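Long-range contact in putative phosphatase (Bacteroides thetaiotaomicron, PDB 3KYA), which is a putative phosphatase of unproven substrate that binds zinc and carries an IPT/TIG domain: residues Asp124-Phe138 and Gln165-Pro177. Sequence-based numbering, arbitrary orientation. Where two conformers were deposited one is given.
Sequences DGPFDGPEGVKCCGF and QLIDLKNRMLSSP. With ZN (zinc ion), chain X; EDO (1,2-ethanediol), chain J.
Arg172 CA lies over one face of the Phe127 ring, 3.6 Å from the ring centroid in a CH-pi contact, while Arg172 NH1 and Leu169 CD2 stand at the ring edge. The guanidinium of Arg172 is turned 76° against that ring and receives Phe127 CD2 on one face; at its edge, NH2 forms a salt bridge of 2.8 Å to Asp128 OD2, which is met on its syn side but out of the carboxylate plane. Over the centre of one Phe138 face sits water 2, which accepts from Phe138 N and donates to Gln165 OE1. Phe127 CG sits beside the backbone N (chi1 -64°), which sends the ring across the hairpin turn until CZ comes 3.7 Å from Ile167 CG2. With an alanine here, the gap beside Arg172 and Ile167 would probably leave the guanidinium less firmly fixed, held mainly by Asp128. Further along, Leu174 presses CD2 against Phe138 CZ (3.8 Å) and Cys135 CB. Ser176 OG donates to the syn lone pair of Asp124 OD2 at 2.7 Å and accepts from Gln165 NE2, whose OE1 is also held by Tyr158. Gly125 and Leu174 exchange two backbone bonds (Leu174 N to Gly125 O, 2.8 Å), and Phe127 N donates to Arg172 O. Strand 125-126 thus adds a short antiparallel edge beside 173-178, whose hairpin carries a G1 bulge opposite zinc ligand Asp168, outside four strands consistent with one beta-propeller blade.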
ATOM      1  N   ASP A 124      19.487 -10.322  37.254  1.00 13.10           N
ATOM      2  CA  ASP A 124      19.389  -8.877  37.200  1.00 13.23           C
ATOM      3  C   ASP A 124      20.798  -8.306  37.047  1.00 13.55           C
ATOM      4  O   ASP A 124      21.778  -8.956  37.401  1.00 13.48           O
ATOM      5  CB  ASP A 124      18.707  -8.320  38.453  1.00 13.28           C
ATOM      6  CG  ASP A 124      17.197  -8.550  38.464  1.00 14.36           C
ATOM      7  OD1 ASP A 124      16.603  -8.968  37.443  1.00 15.17           O
ATOM      8  OD2 ASP A 124      16.587  -8.285  39.513  1.00 15.33           O
ATOM      9  N   GLY A 125      20.898  -7.088  36.526  1.00 13.79           N
ATOM     10  CA  GLY A 125      22.188  -6.457  36.301  1.00 14.05           C
ATOM     11  C   GLY A 125      22.302  -5.653  35.013  1.00 13.76           C
ATOM     12  O   GLY A 125      21.299  -5.285  34.403  1.00 13.18           O
ATOM     13  N   PRO A 126      23.542  -5.386  34.584  1.00 14.02           N
ATOM     14  CA  PRO A 126      23.812  -4.569  33.399  1.00 13.96           C
ATOM     15  C   PRO A 126      23.350  -5.190  32.082  1.00 13.58           C
ATOM     16  O   PRO A 126      23.351  -6.428  31.932  1.00 12.79           O
ATOM     17  CB  PRO A 126      25.349  -4.420  33.424  1.00 14.25           C
ATOM     18  CG  PRO A 126      25.822  -5.645  34.114  1.00 14.21           C
ATOM     19  CD  PRO A 126      24.783  -5.956  35.151  1.00 13.89           C
ATOM     20  N   PHE A 127      22.951  -4.347  31.123  1.00 13.51           N
ATOM     21  CA  PHE A 127      22.552  -4.863  29.816  1.00 14.41           C
ATOM     22  C   PHE A 127      23.722  -5.555  29.107  1.00 15.47           C
ATOM     23  O   PHE A 127      23.517  -6.530  28.393  1.00 15.30           O
ATOM     24  CB  PHE A 127      22.043  -3.783  28.851  1.00 14.35           C
ATOM     25  CG  PHE A 127      20.782  -3.068  29.278  1.00 13.82           C
ATOM     26  CD1 PHE A 127      19.969  -3.525  30.307  1.00 12.80           C
ATOM     27  CD2 PHE A 127      20.335  -1.994  28.522  1.00 14.90           C
ATOM     28  CE1 PHE A 127      18.805  -2.851  30.649  1.00 12.91           C
ATOM     29  CE2 PHE A 127      19.156  -1.330  28.847  1.00 13.63           C
ATOM     30  CZ  PHE A 127      18.393  -1.762  29.915  1.00 12.79           C
ATOM     31  N   ASP A 128      24.928  -5.011  29.281  1.00 16.90           N
ATOM     32  CA  ASP A 128      26.134  -5.526  28.628  1.00 18.70           C
ATOM     33  C   ASP A 128      27.094  -6.183  29.610  1.00 18.85           C
ATOM     34  O   ASP A 128      27.023  -5.944  30.811  1.00 19.24           O
ATOM     35  CB  ASP A 128      26.870  -4.384  27.937  1.00 19.89           C
ATOM     36  CG  ASP A 128      26.049  -3.750  26.838  1.00 23.13           C
ATOM     37  OD1 ASP A 128      25.425  -4.499  26.050  1.00 28.37           O
ATOM     38  OD2 ASP A 128      26.045  -2.506  26.756  1.00 29.14           O
ATOM     39  N   GLY A 129      28.001  -6.995  29.078  1.00 19.42           N
ATOM     40  CA  GLY A 129      29.003  -7.693  29.882  1.00 19.95           C
ATOM     41  C   GLY A 129      29.113  -9.141  29.461  1.00 20.82           C
ATOM     42  O   GLY A 129      28.426  -9.570  28.531  1.00 20.42           O
ATOM     43  N   PRO A 130      29.990  -9.903  30.129  1.00 21.88           N
ATOM     44  CA  PRO A 130      30.144 -11.318  29.820  1.00 23.03           C
ATOM     45  C   PRO A 130      28.973 -12.131  30.371  1.00 23.60           C
ATOM     46  O   PRO A 130      28.328 -11.703  31.331  1.00 23.72           O
ATOM     47  CB  PRO A 130      31.438 -11.694  30.551  1.00 22.78           C
ATOM     48  CG  PRO A 130      31.508 -10.772  31.691  1.00 23.04           C
ATOM     49  CD  PRO A 130      30.886  -9.477  31.222  1.00 22.38           C
ATOM     50  N   GLU A 131      28.709 -13.290  29.774  1.00 24.71           N
ATOM     51  CA  GLU A 131      27.667 -14.179  30.268  1.00 25.27           C
ATOM     52  C   GLU A 131      28.043 -14.491  31.715  1.00 25.25           C
ATOM     53  O   GLU A 131      29.222 -14.663  32.022  1.00 25.75           O
ATOM     54  CB  GLU A 131      27.554 -15.430  29.387  1.00 25.88           C
ATOM     55  CG  GLU A 131      27.239 -15.110  27.908  1.00 27.67           C
ATOM     56  CD  GLU A 131      26.910 -16.341  27.055  1.00 30.46           C
ATOM     57  OE1 GLU A 131      26.960 -17.480  27.576  1.00 32.76           O
ATOM     58  OE2 GLU A 131      26.584 -16.156  25.857  1.00 32.28           O
ATOM     59  N   GLY A 132      27.063 -14.491  32.619  1.00 24.82           N
ATOM     60  CA  GLY A 132      27.332 -14.643  34.057  1.00 23.87           C
ATOM     61  C   GLY A 132      27.222 -13.304  34.762  1.00 23.38           C
ATOM     62  O   GLY A 132      26.988 -13.239  35.969  1.00 23.74           O
ATOM     63  N   VAL A 133      27.395 -12.221  34.005  1.00 22.35           N
ATOM     64  CA  VAL A 133      27.261 -10.866  34.532  1.00 21.13           C
ATOM     65  C   VAL A 133      26.089 -10.125  33.871  1.00 19.75           C
ATOM     66  O   VAL A 133      25.215  -9.607  34.574  1.00 19.63           O
ATOM     67  CB  VAL A 133      28.540 -10.044  34.322  1.00 21.39           C
ATOM     68  CG1 VAL A 133      28.358  -8.622  34.861  1.00 21.38           C
ATOM     69  CG2 VAL A 133      29.742 -10.734  34.990  1.00 21.87           C
ATOM     70  N   LYS A 134      26.061 -10.079  32.536  1.00 18.46           N
ATOM     71  CA  LYS A 134      24.988  -9.345  31.859  0.50 18.04           C
ATOM     72  C   LYS A 134      23.628  -9.975  32.178  1.00 17.54           C
ATOM     73  O   LYS A 134      23.516 -11.187  32.418  1.00 16.78           O
ATOM     74  CB  LYS A 134      25.219  -9.194  30.348  0.50 18.24           C
ATOM     75  CG  LYS A 134      25.193 -10.449  29.505  0.50 18.72           C
ATOM     76  CD  LYS A 134      25.229 -10.083  28.016  0.50 18.75           C
ATOM     77  CE  LYS A 134      25.445 -11.304  27.123  0.50 19.35           C
ATOM     78  NZ  LYS A 134      25.404 -10.949  25.681  0.50 19.59           N
ATOM     79  N   CYS A 135      22.597  -9.132  32.194  1.00 16.60           N
ATOM     80  CA  CYS A 135      21.264  -9.566  32.567  1.00 15.62           C
ATOM     81  C   CYS A 135      20.603 -10.510  31.551  1.00 15.16           C
ATOM     82  O   CYS A 135      20.932 -10.528  30.358  1.00 15.31           O
ATOM     83  CB  CYS A 135      20.365  -8.349  32.828  1.00 15.42           C
ATOM     84  SG  CYS A 135      19.894  -7.429  31.327  1.00 14.42           S
ATOM     85  N   CYS A 136      19.675 -11.300  32.063  1.00 14.69           N
ATOM     86  CA  CYS A 136      18.935 -12.276  31.280  1.00 13.99           C
ATOM     87  C   CYS A 136      17.673 -12.700  32.034  1.00 13.50           C
ATOM     88  O   CYS A 136      17.515 -12.402  33.217  1.00 13.39           O
ATOM     89  CB  CYS A 136      19.811 -13.487  30.954  1.00 14.15           C
ATOM     90  SG  CYS A 136      20.590 -14.301  32.413  1.00 14.82           S
ATOM     91  N   GLY A 137      16.770 -13.372  31.327  1.00 12.53           N
ATOM     92  CA  GLY A 137      15.514 -13.853  31.898  1.00 13.08           C
ATOM     93  C   GLY A 137      14.486 -13.803  30.788  1.00 12.88           C
ATOM     94  O   GLY A 137      14.584 -14.576  29.822  1.00 12.73           O
ATOM     95  N   PHE A 138      13.512 -12.911  30.945  1.00 13.07           N
ATOM     96  CA  PHE A 138      12.502 -12.580  29.912  1.00 13.17           C
ATOM     97  C   PHE A 138      11.788 -13.747  29.219  1.00 13.84           C
ATOM     98  O   PHE A 138      11.311 -13.572  28.092  1.00 14.25           O
ATOM     99  CB  PHE A 138      13.194 -11.762  28.798  1.00 13.54           C
ATOM    100  CG  PHE A 138      13.963 -10.565  29.293  1.00 13.60           C
ATOM    101  CD1 PHE A 138      13.292  -9.440  29.741  1.00 14.53           C
ATOM    102  CD2 PHE A 138      15.356 -10.561  29.300  1.00 12.95           C
ATOM    103  CE1 PHE A 138      13.982  -8.337  30.202  1.00 14.08           C
ATOM    104  CE2 PHE A 138      16.071  -9.439  29.760  1.00 13.54           C
ATOM    105  CZ  PHE A 138      15.383  -8.334  30.207  1.00 12.88           C
ATOM    106  N   GLN A 165       9.499  -6.262  36.613  1.00 11.80           N
ATOM    107  CA  GLN A 165      10.859  -5.755  36.453  1.00 11.90           C
ATOM    108  C   GLN A 165      10.918  -4.374  35.818  1.00 11.72           C
ATOM    109  O   GLN A 165       9.992  -3.942  35.118  1.00 12.01           O
ATOM    110  CB  GLN A 165      11.685  -6.747  35.628  1.00 12.00           C
ATOM    111  CG  GLN A 165      11.901  -8.094  36.322  1.00 12.05           C
ATOM    112  CD  GLN A 165      12.863  -8.986  35.552  1.00 13.17           C
ATOM    113  OE1 GLN A 165      12.659  -9.272  34.369  1.00 12.97           O
ATOM    114  NE2 GLN A 165      13.926  -9.430  36.225  1.00 13.69           N
ATOM    115  N   LEU A 166      12.020  -3.684  36.113  1.00 11.86           N
ATOM    116  CA  LEU A 166      12.320  -2.378  35.569  1.00 11.38           C
ATOM    117  C   LEU A 166      13.504  -2.496  34.618  1.00 11.62           C
ATOM    118  O   LEU A 166      14.605  -2.890  35.031  1.00 10.77           O
ATOM    119  CB  LEU A 166      12.691  -1.398  36.686  1.00 11.54           C
ATOM    120  CG  LEU A 166      13.207  -0.033  36.226  1.00 10.23           C
ATOM    121  CD1 LEU A 166      12.193   0.705  35.339  1.00 11.79           C
ATOM    122  CD2 LEU A 166      13.592   0.817  37.439  1.00 12.20           C
ATOM    123  N   ILE A 167      13.257  -2.145  33.357  1.00 11.75           N
ATOM    124  CA  ILE A 167      14.283  -2.048  32.322  1.00 12.04           C
ATOM    125  C   ILE A 167      14.630  -0.546  32.321  1.00 12.00           C
ATOM    126  O   ILE A 167      13.858   0.268  31.791  1.00 11.59           O
ATOM    127  CB  ILE A 167      13.738  -2.514  30.946  1.00 11.86           C
ATOM    128  CG1 ILE A 167      13.217  -3.963  31.027  1.00 11.78           C
ATOM    129  CG2 ILE A 167      14.784  -2.328  29.838  1.00 12.00           C
ATOM    130  CD1 ILE A 167      12.202  -4.355  29.879  1.00 10.19           C
ATOM    131  N   ASP A 168      15.758  -0.173  32.943  1.00 11.89           N
ATOM    132  CA  ASP A 168      16.142   1.242  33.079  1.00 12.23           C
ATOM    133  C   ASP A 168      17.052   1.593  31.910  1.00 12.28           C
ATOM    134  O   ASP A 168      18.218   1.216  31.863  1.00 11.59           O
ATOM    135  CB  ASP A 168      16.800   1.522  34.445  1.00 11.97           C
ATOM    136  CG  ASP A 168      16.932   3.017  34.753  1.00 13.02           C
ATOM    137  OD1 ASP A 168      17.194   3.796  33.815  1.00 12.74           O
ATOM    138  OD2 ASP A 168      16.792   3.419  35.943  1.00 13.22           O
ATOM    139  N   LEU A 169      16.480   2.300  30.943  1.00 12.49           N
ATOM    140  CA  LEU A 169      17.160   2.623  29.691  1.00 13.20           C
ATOM    141  C   LEU A 169      18.283   3.640  29.859  1.00 14.41           C
ATOM    142  O   LEU A 169      19.175   3.728  29.011  1.00 14.85           O
ATOM    143  CB  LEU A 169      16.128   3.136  28.678  1.00 13.48           C
ATOM    144  CG  LEU A 169      14.993   2.152  28.378  1.00 14.04           C
ATOM    145  CD1 LEU A 169      13.881   2.788  27.531  1.00 14.98           C
ATOM    146  CD2 LEU A 169      15.545   0.882  27.709  1.00 14.66           C
ATOM    147  N   LYS A 170      18.240   4.421  30.934  1.00 14.86           N
ATOM    148  CA  LYS A 170      19.270   5.428  31.184  1.00 15.70           C
ATOM    149  C   LYS A 170      20.542   4.803  31.752  1.00 15.58           C
ATOM    150  O   LYS A 170      21.632   5.052  31.226  1.00 16.66           O
ATOM    151  CB  LYS A 170      18.771   6.527  32.138  1.00 16.07           C
ATOM    152  CG  LYS A 170      19.803   7.647  32.415  1.00 18.01           C
ATOM    153  CD  LYS A 170      19.320   8.564  33.541  1.00 21.33           C
ATOM    154  CE  LYS A 170      20.306   9.674  33.840  1.00 25.00           C
ATOM    155  NZ  LYS A 170      21.630   9.189  34.335  1.00 28.22           N
ATOM    156  N   ASN A 171      20.416   4.015  32.819  1.00 15.10           N
ATOM    157  CA  ASN A 171      21.620   3.404  33.413  0.50 14.91           C
ATOM    158  C   ASN A 171      21.902   2.003  32.856  1.00 14.51           C
ATOM    159  O   ASN A 171      22.897   1.387  33.226  1.00 13.96           O
ATOM    160  CB  ASN A 171      21.617   3.437  34.958  0.50 15.13           C
ATOM    161  CG  ASN A 171      20.582   2.525  35.582  0.50 14.85           C
ATOM    162  OD1 ASN A 171      20.518   2.396  36.810  0.50 15.11           O
ATOM    163  ND2 ASN A 171      19.775   1.895  34.759  0.50 14.75           N
ATOM    164  N   ARG A 172      21.046   1.526  31.945  1.00 14.03           N
ATOM    165  CA  ARG A 172      21.232   0.244  31.268  1.00 13.63           C
ATOM    166  C   ARG A 172      21.366  -0.905  32.276  1.00 13.74           C
ATOM    167  O   ARG A 172      22.332  -1.671  32.255  1.00 13.56           O
ATOM    168  CB  ARG A 172      22.425   0.320  30.299  1.00 13.97           C
ATOM    169  CG  ARG A 172      22.196   1.375  29.203  1.00 15.53           C
ATOM    170  CD  ARG A 172      23.333   1.510  28.222  1.00 19.00           C
ATOM    171  NE  ARG A 172      23.712   0.243  27.583  1.00 22.09           N
ATOM    172  CZ  ARG A 172      23.128  -0.299  26.518  1.00 24.03           C
ATOM    173  NH1 ARG A 172      22.063   0.267  25.944  1.00 25.51           N
ATOM    174  NH2 ARG A 172      23.597  -1.448  26.042  1.00 25.76           N
HETATM  175  N   MSE A 173      20.375  -0.977  33.163  1.00 13.05           N
HETATM  176  CA  MSE A 173      20.309  -1.951  34.240  1.00 13.43           C
HETATM  177  C   MSE A 173      18.924  -2.542  34.326  1.00 12.72           C
HETATM  178  O   MSE A 173      17.940  -1.817  34.190  1.00 12.58           O
HETATM  179  CB  MSE A 173      20.576  -1.256  35.585  1.00 13.53           C
HETATM  180  CG  MSE A 173      21.951  -0.644  35.788  1.00 16.46           C
HETATM  181 SE   MSE A 173      23.301  -2.014  36.022  0.75 18.25          SE
HETATM  182  CE  MSE A 173      22.428  -3.035  37.389  1.00 20.42           C
ATOM    183  N   LEU A 174      18.853  -3.859  34.546  1.00 12.33           N
ATOM    184  CA  LEU A 174      17.611  -4.577  34.794  1.00 12.05           C
ATOM    185  C   LEU A 174      17.509  -4.833  36.286  1.00 11.81           C
ATOM    186  O   LEU A 174      18.471  -5.304  36.908  1.00 12.10           O
ATOM    187  CB  LEU A 174      17.586  -5.931  34.075  1.00 11.57           C
ATOM    188  CG  LEU A 174      16.363  -6.832  34.268  1.00 12.73           C
ATOM    189  CD1 LEU A 174      15.138  -6.244  33.552  1.00 10.44           C
ATOM    190  CD2 LEU A 174      16.632  -8.247  33.747  1.00 11.40           C
ATOM    191  N   SER A 175      16.361  -4.514  36.863  1.00 11.81           N
ATOM    192  CA  SER A 175      16.115  -4.746  38.284  1.00 12.44           C
ATOM    193  C   SER A 175      14.716  -5.324  38.494  1.00 12.34           C
ATOM    194  O   SER A 175      13.900  -5.389  37.547  1.00 11.66           O
ATOM    195  CB  SER A 175      16.331  -3.446  39.096  1.00 12.76           C
ATOM    196  OG  SER A 175      15.413  -2.447  38.680  1.00 12.67           O
ATOM    197  N   SER A 176      14.450  -5.774  39.727  1.00 12.79           N
ATOM    198  CA  SER A 176      13.166  -6.370  40.109  1.00 13.00           C
ATOM    199  C   SER A 176      12.598  -5.667  41.353  1.00 13.60           C
ATOM    200  O   SER A 176      12.563  -6.248  42.446  1.00 13.71           O
ATOM    201  CB  SER A 176      13.337  -7.862  40.377  1.00 13.20           C
ATOM    202  OG  SER A 176      13.897  -8.516  39.257  1.00 13.22           O
ATOM    203  N   PRO A 177      12.139  -4.414  41.192  1.00 13.72           N
ATOM    204  CA  PRO A 177      11.704  -3.621  42.354  1.00 14.04           C
ATOM    205  C   PRO A 177      10.352  -4.011  42.970  1.00 14.49           C
ATOM    206  O   PRO A 177      10.112  -3.717  44.149  1.00 14.12           O
ATOM    207  CB  PRO A 177      11.614  -2.202  41.781  1.00 14.00           C
ATOM    208  CG  PRO A 177      11.276  -2.418  40.323  1.00 13.77           C
ATOM    209  CD  PRO A 177      12.001  -3.667  39.924  1.00 13.61           C
TER
HETATM  210 ZN    ZN X 519      16.203   5.190  36.776  1.00 24.77          ZN
HETATM  211  C1  EDO J   9      23.558  -6.727  24.934  1.00 55.03           C
HETATM  212  O1  EDO J   9      23.872  -5.658  24.033  1.00 54.49           O
HETATM  213  C2  EDO J   9      22.564  -7.684  24.275  1.00 55.48           C
HETATM  214  O2  EDO J   9      22.696  -9.008  24.816  1.00 55.19           O
HETATM  215  O   HOH W   1      16.205 -11.185  35.591  1.00 15.06           O
HETATM  216  O   HOH W   2      14.369 -10.876  32.781  1.00 10.90           O
HETATM  217  O   HOH W   3      16.926   6.101  35.310  1.00 13.01           O
HETATM  218  O   HOH W   4      15.897   7.153  37.667  1.00 15.66           O
HETATM  219  O   HOH W   5      16.063   4.284  38.425  1.00 24.77           O
HETATM  220  O   HOH W   6      18.183   5.265  37.934  1.00 17.88           O